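Local structure of contact-dependent inhibitor I (5I4Q) at residues L25-Y28 with E29-I32; N46-P49 with L50-D53; S59-A62 with T63-Y66; K92-H95 with K96-S99. The protein is the immunity protein of a contact-dependent growth inhibition system and probably protects its own cell by binding the toxin CdiA and blocking its activity. All coordinates share one frame; numbering follows the deposited sequence.

Four local contacts mark three of the four helices of this all-helical protein. Contact 1 lies midway to late on helix 4-40. Contacts 2 and 3 share helix 44-66, with centres about 20 Å apart, and contact 4 closes the series on helix 88-99. Contacts 1 and 3 touch where the two long helices pack, through Y28 with E60 and L25 with L61 and M64; both also reach the second subunit. Contacts 2 and 4 touch through F51, A47, W94 and H95, with centres about 12 Å apart. Contacts 3 and 4 also meet the toxin chain, so the helices carry both the fold and its interfaces.

Contact 1: residues L25-Y28 with E29-I32; sequences LRLY and EECI
An i to i+4 salt bridge on the long helix 4-40 joins R26 to E30, one turn apart. The two side chains run side by side and point the same way. NH1 of R26 lies 3.2 Å from OE2 of E30. The oxygen sits over one face of the guanidinium, and the two flat groups are nearly perpendicular, 87° apart. No N-H points at the oxygen, so the pairing is one of charge alone. R26 bends at its third torsion (chi3 66°), which turns the guanidinium out of line with the rest of its chain, while E30 stays extended beyond CG.

The backbone beneath is regular helix. All four i to i+4 bonds are present, from E29 N to L25 O through to I32 N and Y28 O. The bond from E30 N to R26 O, within the salt-bridged pair, measures 3.0 Å. I32 also lays CG1 against Y28 O at 3.2 Å. C31 CB packs on L27 O at 3.3 Å.

The polar ends of Y28 and E29 have partners on other helices. Y28 OH is hydrogen-bonded to E60 on helix 44-66, and E29 OE1 forms a salt bridge with R75. The Y28 ring also meets F7 of the second subunit. The R26-E30 pair is therefore probably held by electrostatic attraction without a directional bond, whereas Y28 and E29 spend their polar groups tying this helix to its neighbours.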
# COMPACT_ATOMS: atom_id res chain seq x y z
N LEU B 25 4.30 8.13 -9.84
CA LEU B 25 3.18 8.98 -10.16
C LEU B 25 3.61 10.43 -10.47
O LEU B 25 3.06 11.04 -11.39
CB LEU B 25 2.11 8.95 -9.07
CG LEU B 25 1.24 7.68 -9.08
CD1 LEU B 25 0.31 7.66 -7.92
CD2 LEU B 25 0.43 7.47 -10.34
N ARG B 26 4.61 10.94 -9.76
CA ARG B 26 5.15 12.27 -10.04
C ARG B 26 5.72 12.32 -11.44
O ARG B 26 5.49 13.29 -12.12
CB ARG B 26 6.27 12.69 -9.08
CG ARG B 26 5.89 12.95 -7.62
CD ARG B 26 7.10 13.30 -6.71
NE ARG B 26 7.69 14.60 -7.10
CZ ARG B 26 8.70 14.77 -7.96
NH1 ARG B 26 9.11 16.01 -8.23
NH2 ARG B 26 9.31 13.74 -8.55
N LEU B 27 6.50 11.33 -11.87
CA LEU B 27 7.00 11.25 -13.24
C LEU B 27 5.89 11.16 -14.28
O LEU B 27 5.99 11.77 -15.31
CB LEU B 27 7.91 10.04 -13.47
CG LEU B 27 9.26 10.00 -12.72
CD1 LEU B 27 9.88 8.60 -12.68
CD2 LEU B 27 10.23 11.00 -13.32
N TYR B 28 4.82 10.39 -14.02
CA TYR B 28 3.72 10.32 -14.99
C TYR B 28 3.12 11.70 -15.10
O TYR B 28 2.90 12.18 -16.17
CB TYR B 28 2.68 9.28 -14.60
CG TYR B 28 2.93 7.86 -15.07
CD1 TYR B 28 3.69 6.99 -14.35
CD2 TYR B 28 2.28 7.36 -16.16
CE1 TYR B 28 3.87 5.69 -14.78
CE2 TYR B 28 2.47 6.10 -16.60
CZ TYR B 28 3.27 5.27 -15.92
OH TYR B 28 3.42 3.98 -16.37
N GLU B 29 2.93 12.37 -13.97
CA GLU B 29 2.32 13.68 -13.93
C GLU B 29 3.11 14.70 -14.74
O GLU B 29 2.55 15.43 -15.53
CB GLU B 29 2.13 14.16 -12.48
CG GLU B 29 0.78 14.81 -12.21
CD GLU B 29 0.63 15.37 -10.80
OE1 GLU B 29 0.97 16.56 -10.61
OE2 GLU B 29 0.13 14.63 -9.91
N GLU B 30 4.41 14.70 -14.57
CA GLU B 30 5.28 15.62 -15.28
C GLU B 30 5.26 15.34 -16.78
O GLU B 30 5.09 16.25 -17.57
CB GLU B 30 6.71 15.54 -14.73
CG GLU B 30 6.90 16.23 -13.36
CD GLU B 30 8.19 15.86 -12.59
OE1 GLU B 30 9.16 15.33 -13.21
OE2 GLU B 30 8.25 16.08 -11.35
N CYS B 31 5.44 14.08 -17.15
CA CYS B 31 5.47 13.65 -18.55
C CYS B 31 4.14 14.01 -19.30
O CYS B 31 4.12 14.48 -20.44
CB CYS B 31 5.75 12.15 -18.60
SG CYS B 31 6.64 11.61 -20.07
N ILE B 32 3.03 13.83 -18.61
CA ILE B 32 1.74 14.19 -19.14
C ILE B 32 1.58 15.70 -19.29
O ILE B 32 1.04 16.12 -20.29
CB ILE B 32 0.62 13.65 -18.26
CG1 ILE B 32 0.57 12.13 -18.38
CG2 ILE B 32 -0.68 14.32 -18.61
CD1 ILE B 32 -0.27 11.48 -17.29

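Contact 2: residues N46-P49 with L50-D53; sequences NAQP and LFDD
F51 holds CG on the side of its own backbone N, turned somewhat past the usual staggered position (chi1 -90°), which lays the ring back along the helix toward A47. Q48, bent at chi2 (-50°), brings its amide to the same ring. CE2 of F51 rests 4.1 Å from CB of A47. NE2 of Q48 lies 4.1 Å from CD2 of F51, with amide and ring planes 43° apart. The ring also comes close to the backbone, where CD2 of F51 is 3.4 Å from A47 O.

That carbonyl takes two backbone donors. F51 N bonds to A47 O at 2.8 Å, and L50 N makes a weak bond to it. D52 N bonds to Q48 O at 2.9 Å, and D53 N reaches P49 O at a longer 3.3 Å from above the carbonyl plane. L50 packs CB on A47 O and sends its CD1 methyl toward N46 O.

Outside the turn, R91 binds both Q48 OE1 and D52 OD1, while Q48 NE2 bonds to F44 O. One arginine of helix 88-99 thus grips two side chains a turn apart. F51 packs on W94 and H95 of that helix and on I39 of helix 4-40; L50 faces L35, Q38 and I39.

P49 has no N-H to give to the turn before it, and the helix kinks there. The arrangement is a proline kink in the first turns of helix 44-66, with F51 and L50 turned into a helical bundle.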
# COMPACT_ATOMS: atom_id res chain seq x y z
N ASN B 46 0.09 16.20 -36.62
CA ASN B 46 1.38 15.99 -35.96
C ASN B 46 1.22 15.64 -34.49
O ASN B 46 2.17 15.23 -33.86
CB ASN B 46 2.22 17.26 -36.03
CG ASN B 46 2.55 17.67 -37.43
OD1 ASN B 46 2.66 16.84 -38.32
ND2 ASN B 46 2.68 18.98 -37.64
N ALA B 47 0.01 15.87 -33.95
CA ALA B 47 -0.34 15.54 -32.57
C ALA B 47 -0.70 14.08 -32.36
O ALA B 47 -0.73 13.65 -31.23
CB ALA B 47 -1.50 16.42 -32.11
N GLN B 48 -0.95 13.32 -33.42
CA GLN B 48 -1.43 11.97 -33.24
C GLN B 48 -0.46 11.06 -32.50
O GLN B 48 -0.89 10.27 -31.65
CB GLN B 48 -1.85 11.32 -34.55
CG GLN B 48 -2.99 12.01 -35.25
CD GLN B 48 -4.15 12.26 -34.35
OE1 GLN B 48 -4.81 11.32 -33.86
NE2 GLN B 48 -4.44 13.54 -34.10
N PRO B 49 0.84 11.11 -32.83
CA PRO B 49 1.73 10.23 -32.06
C PRO B 49 1.89 10.71 -30.62
O PRO B 49 2.22 9.92 -29.74
CB PRO B 49 3.07 10.30 -32.83
CG PRO B 49 2.96 11.53 -33.68
CD PRO B 49 1.51 11.63 -34.02
N LEU B 50 1.62 11.98 -30.39
CA LEU B 50 1.69 12.53 -29.07
C LEU B 50 0.49 12.10 -28.26
O LEU B 50 0.62 11.83 -27.09
CB LEU B 50 1.79 14.06 -29.09
CG LEU B 50 3.04 14.66 -29.76
CD1 LEU B 50 2.84 16.16 -29.93
CD2 LEU B 50 4.30 14.36 -28.94
N PHE B 51 -0.66 12.02 -28.90
CA PHE B 51 -1.87 11.53 -28.27
C PHE B 51 -1.71 10.06 -27.99
O PHE B 51 -2.12 9.61 -26.95
CB PHE B 51 -3.08 11.72 -29.18
CG PHE B 51 -3.80 13.02 -29.00
CD1 PHE B 51 -4.41 13.33 -27.82
CD2 PHE B 51 -3.93 13.88 -30.04
CE1 PHE B 51 -5.10 14.51 -27.65
CE2 PHE B 51 -4.63 15.07 -29.90
CZ PHE B 51 -5.23 15.38 -28.69
N ASP B 52 -1.06 9.31 -28.88
CA ASP B 52 -0.86 7.87 -28.66
C ASP B 52 -0.08 7.62 -27.37
O ASP B 52 -0.45 6.74 -26.59
CB ASP B 52 -0.07 7.24 -29.82
CG ASP B 52 -0.85 7.23 -31.19
OD1 ASP B 52 -2.10 7.46 -31.25
OD2 ASP B 52 -0.17 6.96 -32.21
N ASP B 53 0.97 8.42 -27.14
CA ASP B 53 1.74 8.39 -25.87
C ASP B 53 0.89 8.81 -24.67
O ASP B 53 0.88 8.16 -23.66
CB ASP B 53 2.98 9.30 -25.91
CG ASP B 53 4.01 8.86 -26.94
OD1 ASP B 53 4.01 7.67 -27.37
OD2 ASP B 53 4.83 9.72 -27.34

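Contact 3: residues S59-A62 with T63-Y66; sequences SELA and TMLY
The backbone of S59-Y66 is regular alpha helix, with M64 N bonded to E60 O at 3.0 Å and Y66 N to A62 O at 2.9 Å. S59 O accepts twice. T63 N reaches it at 3.0 Å, and the T63 hydroxyl donates to it through OG1 at 2.9 Å. The two donors come from opposite faces of the carbonyl plane. T63 OG1 stands beside its own backbone N (chi1 -58°), which turns the hydroxyl back toward the preceding turn. The bond satisfies the hydroxyl within the helix and fixes its rotation.

L61 and M64, a selenomethionine, lie side by side and point the same way. CD2 of L61 meets CE of M64 at 4.0 Å. M64 bends at chi3 (78°), and its CE also comes within 3.6 Å of L61 O.

Y66 leans back on the turn before it. Its CD2 sits 3.1 Å from A62 O and near A62 CB. One face of the ring is covered by CG of L65, 4.0 Å above its centre.

S59 and Y66 line the side met by the toxin chain: S59 OG bonds to F55 O one turn back and also to K31 of the CdiA chain, and Y66 packs on R37 of that chain. M64 also packs on L11 of the second subunit. Within the chain, L61 and M64 both touch L25 of helix 4-40 and I80 of helix 74-82, near the end of helix 44-66.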
# COMPACT_ATOMS: atom_id res chain seq x y z
N SER B 59 -3.78 4.72 -19.97
CA SER B 59 -4.16 3.29 -19.93
C SER B 59 -3.42 2.57 -18.87
O SER B 59 -4.01 1.74 -18.18
CB SER B 59 -3.96 2.59 -21.25
OG SER B 59 -4.84 3.18 -22.21
N GLU B 60 -2.17 2.94 -18.66
CA GLU B 60 -1.42 2.32 -17.63
C GLU B 60 -1.92 2.79 -16.27
O GLU B 60 -1.92 2.02 -15.31
CB GLU B 60 0.06 2.64 -17.81
CG GLU B 60 0.66 2.02 -19.05
CD GLU B 60 1.99 2.65 -19.51
OE1 GLU B 60 2.52 3.57 -18.86
OE2 GLU B 60 2.53 2.19 -20.54
N LEU B 61 -2.28 4.09 -16.17
CA LEU B 61 -2.77 4.62 -14.92
C LEU B 61 -4.14 4.02 -14.59
O LEU B 61 -4.45 3.75 -13.45
CB LEU B 61 -2.84 6.12 -14.93
CG LEU B 61 -1.46 6.78 -14.86
CD1 LEU B 61 -1.55 8.19 -15.34
CD2 LEU B 61 -0.82 6.80 -13.51
N ALA B 62 -4.94 3.75 -15.61
CA ALA B 62 -6.20 3.05 -15.42
C ALA B 62 -6.00 1.61 -14.93
O ALA B 62 -6.75 1.13 -14.08
CB ALA B 62 -6.98 3.10 -16.72
N THR B 63 -4.96 0.93 -15.44
CA THR B 63 -4.64 -0.40 -15.00
C THR B 63 -4.25 -0.35 -13.53
O THR B 63 -4.61 -1.22 -12.71
CB THR B 63 -3.53 -1.02 -15.88
OG1 THR B 63 -3.96 -1.05 -17.24
CG2 THR B 63 -3.24 -2.44 -15.49
N MSE B 64 -3.51 0.67 -13.16
CA MSE B 64 -3.16 0.81 -11.76
C MSE B 64 -4.39 0.92 -10.88
O MSE B 64 -4.44 0.34 -9.81
CB MSE B 64 -2.37 2.09 -11.65
CG MSE B 64 -2.21 2.49 -10.19
SE MSE B 64 -1.39 4.30 -10.13
CE MSE B 64 -3.03 5.34 -10.57
N LEU B 65 -5.36 1.73 -11.30
CA LEU B 65 -6.55 2.00 -10.49
C LEU B 65 -7.45 0.74 -10.39
O LEU B 65 -7.91 0.36 -9.30
CB LEU B 65 -7.33 3.17 -11.12
CG LEU B 65 -8.64 3.58 -10.43
CD1 LEU B 65 -8.35 3.88 -8.97
CD2 LEU B 65 -9.29 4.78 -11.13
N TYR B 66 -7.67 0.07 -11.50
CA TYR B 66 -8.69 -0.97 -11.56
C TYR B 66 -8.10 -2.33 -11.35
O TYR B 66 -8.69 -3.08 -10.65
CB TYR B 66 -9.44 -0.91 -12.88
CG TYR B 66 -10.18 0.38 -13.05
CD1 TYR B 66 -11.21 0.73 -12.20
CD2 TYR B 66 -9.85 1.26 -14.04
CE1 TYR B 66 -11.89 1.94 -12.34
CE2 TYR B 66 -10.50 2.47 -14.19
CZ TYR B 66 -11.50 2.81 -13.34
OH TYR B 66 -12.15 4.02 -13.55

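Contact 4: residues K92-H95 with K96-S99; sequences KYWH and KKFS
K97 folds over Y93, its neighbour one turn earlier on helix 88-99. From CB, which lies 3.7 Å from Y93 O, the chain passes to CG over one face of the Y93 ring, offset toward its rim. CD comes next, 3.5 Å from CZ of Y93, and also nears CZ3 of W94. CE then passes OH, and NZ makes a weak hydrogen bond to Y93 OH at 3.3 Å. Bends at chi3 (110°) and chi4 (82°) turn the amine back to the hydroxyl.

W94 and F98 pair on another side of the helix. Their rings are nearly parallel, with planes at 25°, but slide apart so that they barely overlap. CE3 of W94 touches CE1 of F98 at 3.9 Å. CB of W94 stands over the F98 face, 4.3 Å from its centroid, in a CH-pi contact. W94 O lies over the same ring, toward its rim, and takes the F98 N bond at 2.8 Å. Y93 CD2 lies over the W94 ring.

H95 O accepts both S99 N and S99 OG, the latter at 2.9 Å from above the carbonyl plane. The hydroxyl also sits over a face of the H95 imidazole, whose NE2 bonds to T42 O. K96 NZ pairs with D100.

W94 and F98 are buried; F98 packs on V36 and I39 of helix 4-40. R59 of the CdiA chain makes a cation-pi contact with Y93. K97 thus meets the tyrosine mostly through its methylenes, with a weak bond from NZ, and Y93 offers its ring electrons to a toxin cation.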
# COMPACT_ATOMS: atom_id res chain seq x y z
N LYS B 92 -10.09 15.33 -31.21
CA LYS B 92 -10.46 16.62 -31.79
C LYS B 92 -10.77 17.59 -30.63
O LYS B 92 -10.32 18.72 -30.61
CB LYS B 92 -11.67 16.42 -32.72
CG LYS B 92 -11.76 17.30 -33.96
CD LYS B 92 -10.55 17.18 -34.91
CE LYS B 92 -10.49 18.30 -35.97
NZ LYS B 92 -9.30 18.18 -36.86
N TYR B 93 -11.56 17.12 -29.66
CA TYR B 93 -11.96 17.94 -28.51
C TYR B 93 -10.75 18.35 -27.66
O TYR B 93 -10.59 19.51 -27.30
CB TYR B 93 -12.95 17.16 -27.65
CG TYR B 93 -13.33 17.83 -26.35
CD1 TYR B 93 -14.20 18.92 -26.33
CD2 TYR B 93 -12.86 17.35 -25.14
CE1 TYR B 93 -14.56 19.54 -25.13
CE2 TYR B 93 -13.23 17.95 -23.94
CZ TYR B 93 -14.08 19.03 -23.92
OH TYR B 93 -14.43 19.63 -22.72
N TRP B 94 -9.89 17.40 -27.32
CA TRP B 94 -8.76 17.70 -26.43
C TRP B 94 -7.75 18.56 -27.15
O TRP B 94 -7.19 19.48 -26.55
CB TRP B 94 -8.14 16.42 -25.87
CG TRP B 94 -9.04 15.73 -24.85
CD1 TRP B 94 -9.56 14.47 -24.94
CD2 TRP B 94 -9.53 16.28 -23.62
NE1 TRP B 94 -10.34 14.20 -23.84
CE2 TRP B 94 -10.34 15.30 -23.02
CE3 TRP B 94 -9.37 17.50 -22.98
CZ2 TRP B 94 -11.02 15.52 -21.81
CZ3 TRP B 94 -10.03 17.72 -21.76
CH2 TRP B 94 -10.83 16.72 -21.19
N HIS B 95 -7.53 18.32 -28.44
CA HIS B 95 -6.58 19.15 -29.17
C HIS B 95 -7.00 20.62 -29.12
O HIS B 95 -6.20 21.50 -28.84
CB HIS B 95 -6.42 18.68 -30.61
CG HIS B 95 -5.38 19.43 -31.38
ND1 HIS B 95 -5.69 20.25 -32.45
CD2 HIS B 95 -4.03 19.50 -31.22
CE1 HIS B 95 -4.58 20.79 -32.92
NE2 HIS B 95 -3.56 20.37 -32.18
N LYS B 96 -8.27 20.86 -29.38
CA LYS B 96 -8.78 22.21 -29.34
C LYS B 96 -8.57 22.82 -27.99
O LYS B 96 -8.07 23.93 -27.90
CB LYS B 96 -10.27 22.24 -29.72
CG LYS B 96 -10.95 23.57 -29.43
CD LYS B 96 -11.87 24.00 -30.58
CE LYS B 96 -12.66 25.28 -30.27
NZ LYS B 96 -11.76 26.45 -30.02
N LYS B 97 -8.95 22.12 -26.94
CA LYS B 97 -8.85 22.68 -25.59
C LYS B 97 -7.40 22.96 -25.21
O LYS B 97 -7.12 23.99 -24.64
CB LYS B 97 -9.51 21.77 -24.55
CG LYS B 97 -11.02 21.94 -24.47
CD LYS B 97 -11.56 21.32 -23.20
CE LYS B 97 -12.07 22.35 -22.19
NZ LYS B 97 -13.45 22.80 -22.50
N PHE B 98 -6.49 22.04 -25.54
CA PHE B 98 -5.08 22.17 -25.17
C PHE B 98 -4.42 23.32 -25.99
O PHE B 98 -3.63 24.07 -25.47
CB PHE B 98 -4.30 20.89 -25.45
CG PHE B 98 -4.70 19.68 -24.63
CD1 PHE B 98 -5.39 19.79 -23.43
CD2 PHE B 98 -4.35 18.42 -25.06
CE1 PHE B 98 -5.70 18.68 -22.68
CE2 PHE B 98 -4.70 17.31 -24.33
CZ PHE B 98 -5.39 17.44 -23.14
N SER B 99 -4.77 23.45 -27.28
CA SER B 99 -4.37 24.60 -28.11
C SER B 99 -4.82 25.95 -27.55
O SER B 99 -4.10 26.91 -27.64
CB SER B 99 -4.92 24.43 -29.53
OG SER B 99 -4.38 23.28 -30.16